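Local coordinates for protein fimbrial subunit type 1 (Actinomyces oris, PDB 3UXF) that forms the shaft of type 1 fimbriae as their major subunit, a secreted pilin that becomes anchored to the bacterial cell wall, at residues Val212-Gly217 with Ala283-Tyr288. Sequence-based numbering, arbitrary orientation.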
loop_
_atom_site.group_PDB
_atom_site.type_symbol
_atom_site.label_atom_id
_atom_site.label_comp_id
_atom_site.label_asym_id
_atom_site.label_seq_id
_atom_site.Cartn_x
_atom_site.Cartn_y
_atom_site.Cartn_z
ATOM N N VAL A 212 15.557 -10.507 -12.612
ATOM C CA VAL A 212 15.709 -11.469 -13.706
ATOM C C VAL A 212 17.174 -11.409 -14.143
ATOM O O VAL A 212 17.873 -10.480 -13.758
ATOM C CB VAL A 212 14.805 -11.169 -14.910
ATOM C CG1 VAL A 212 13.315 -11.183 -14.490
ATOM C CG2 VAL A 212 15.175 -9.834 -15.560
ATOM N N ASP A 213 17.627 -12.394 -14.935
ATOM C CA ASP A 213 19.038 -12.496 -15.324
ATOM C C ASP A 213 19.316 -11.592 -16.497
ATOM O O ASP A 213 19.397 -12.018 -17.666
ATOM C CB ASP A 213 19.407 -13.956 -15.655
ATOM C CG ASP A 213 20.797 -14.082 -16.278
ATOM O OD1 ASP A 213 21.679 -13.231 -15.992
ATOM O OD2 ASP A 213 21.000 -15.042 -17.060
ATOM N N TYR A 214 19.418 -10.302 -16.193
ATOM C CA TYR A 214 19.540 -9.325 -17.238
ATOM C C TYR A 214 20.734 -9.582 -18.186
ATOM O O TYR A 214 20.579 -9.553 -19.402
ATOM C CB TYR A 214 19.566 -7.910 -16.620
ATOM C CG TYR A 214 19.580 -6.884 -17.698
ATOM C CD1 TYR A 214 18.396 -6.454 -18.291
ATOM C CD2 TYR A 214 20.782 -6.360 -18.175
ATOM C CE1 TYR A 214 18.405 -5.547 -19.303
ATOM C CE2 TYR A 214 20.800 -5.464 -19.206
ATOM C CZ TYR A 214 19.614 -5.040 -19.763
ATOM O OH TYR A 214 19.593 -4.155 -20.785
ATOM N N PRO A 215 21.920 -9.856 -17.625
ATOM C CA PRO A 215 23.031 -10.007 -18.570
ATOM C C PRO A 215 22.879 -11.242 -19.457
ATOM O O PRO A 215 23.373 -11.247 -20.591
ATOM C CB PRO A 215 24.272 -10.082 -17.668
ATOM C CG PRO A 215 23.810 -10.186 -16.287
ATOM C CD PRO A 215 22.361 -9.781 -16.226
ATOM N N GLY A 216 22.151 -12.239 -18.960
ATOM C CA GLY A 216 21.842 -13.441 -19.729
ATOM C C GLY A 216 20.796 -13.280 -20.823
ATOM O O GLY A 216 20.583 -14.172 -21.656
ATOM N N GLY A 217 20.119 -12.139 -20.827
ATOM C CA GLY A 217 19.148 -11.872 -21.867
ATOM C C GLY A 217 17.717 -11.902 -21.370
ATOM O O GLY A 217 16.815 -11.597 -22.154
ATOM N N ALA A 283 13.704 -1.367 -16.091
ATOM C CA ALA A 283 13.435 -1.958 -14.806
ATOM C C ALA A 283 14.220 -3.254 -14.544
ATOM O O ALA A 283 14.668 -3.481 -13.426
ATOM C CB ALA A 283 11.925 -2.178 -14.615
ATOM N N SER A 284 14.283 -4.136 -15.541
ATOM C CA SER A 284 14.981 -5.404 -15.389
ATOM C C SER A 284 16.439 -5.138 -14.988
ATOM O O SER A 284 16.964 -5.735 -14.052
ATOM C CB SER A 284 14.940 -6.169 -16.710
ATOM O OG SER A 284 13.604 -6.479 -17.084
ATOM N N GLU A 285 17.044 -4.212 -15.692
ATOM C CA GLU A 285 18.456 -3.868 -15.473
ATOM C C GLU A 285 18.698 -3.205 -14.134
ATOM O O GLU A 285 19.633 -3.535 -13.406
ATOM C CB GLU A 285 18.937 -2.952 -16.577
ATOM C CG GLU A 285 20.440 -2.568 -16.445
ATOM C CD GLU A 285 20.896 -1.642 -17.566
ATOM O OE1 GLU A 285 20.118 -0.746 -18.001
ATOM O OE2 GLU A 285 22.033 -1.848 -18.053
ATOM N N ALA A 286 17.836 -2.244 -13.799
ATOM C CA ALA A 286 17.990 -1.503 -12.554
ATOM C C ALA A 286 17.922 -2.427 -11.357
ATOM O O ALA A 286 18.692 -2.285 -10.405
ATOM C CB ALA A 286 16.913 -0.360 -12.447
ATOM N N ARG A 287 16.986 -3.374 -11.378
ATOM C CA ARG A 287 16.821 -4.263 -10.256
ATOM C C ARG A 287 18.005 -5.245 -10.186
ATOM O O ARG A 287 18.467 -5.554 -9.094
ATOM C CB ARG A 287 15.521 -5.062 -10.405
ATOM C CG ARG A 287 15.300 -6.126 -9.331
ATOM C CD ARG A 287 15.401 -5.602 -7.908
ATOM N NE ARG A 287 15.323 -6.717 -6.960
ATOM C CZ ARG A 287 16.384 -7.439 -6.603
ATOM N NH1 ARG A 287 17.580 -7.121 -7.096
ATOM N NH2 ARG A 287 16.273 -8.462 -5.754
ATOM N N TYR A 288 18.428 -5.749 -11.335
ATOM C CA TYR A 288 19.529 -6.729 -11.356
ATOM C C TYR A 288 20.772 -6.078 -10.757
ATOM O O TYR A 288 21.439 -6.679 -9.902
ATOM C CB TYR A 288 19.821 -7.200 -12.777
ATOM C CG TYR A 288 20.957 -8.194 -12.827
ATOM C CD1 TYR A 288 20.754 -9.503 -12.433
ATOM C CD2 TYR A 288 22.228 -7.803 -13.216
ATOM C CE1 TYR A 288 21.810 -10.434 -12.450
ATOM C CE2 TYR A 288 23.287 -8.732 -13.232
ATOM C CZ TYR A 288 23.054 -10.033 -12.847
ATOM O OH TYR A 288 24.084 -10.962 -12.850
HETATM O O HOH W 1 15.707 -7.681 -12.792
HETATM O O HOH W 2 23.681 -13.327 -13.632
#
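The Tyr214 ring lies with one face on Glu285, whose CB stands over its centre, 3.8 Å from the ring centroid in a CH-pi contact. This packs a type I beta turn, Tyr214 to Gly217, against the end of helix 277-288. The turn belongs to the surface loop joining strands 201-208 and 224-229. Pro215 CD makes a CH-pi contact over one face of Tyr288, offset toward CE2 (3.3 Å). The backbone N of Tyr214 lies above the same face. Val212 O comes to Tyr288 CD1 obliquely. Tyr214 CG, anti to its N (chi1 -175°), sets the ring against the Glu285 chain. That extended chain crosses the ring and its carboxylate stacks with it, the planes 26° apart. Arg281 NH1 forms a salt bridge with Glu285 OE1 and a hydrogen bond with Tyr214 OH. Arg219 makes a cation-pi contact with the Tyr214 ring. The CB atoms of Tyr214 and Tyr288 meet, and Val212 CG2 rests on Ser284 CB. No direct hydrogen bond joins the segments, but water bridges Val212 N to Ser284 O. In an Asx motif, Asp213 OD1 accepts the Gly216 N-H (N to OD1 3.2 Å) from above the carboxylate plane. A second water links that OD1 to Tyr288 OH, 2.5 Å from the hydroxyl oxygen.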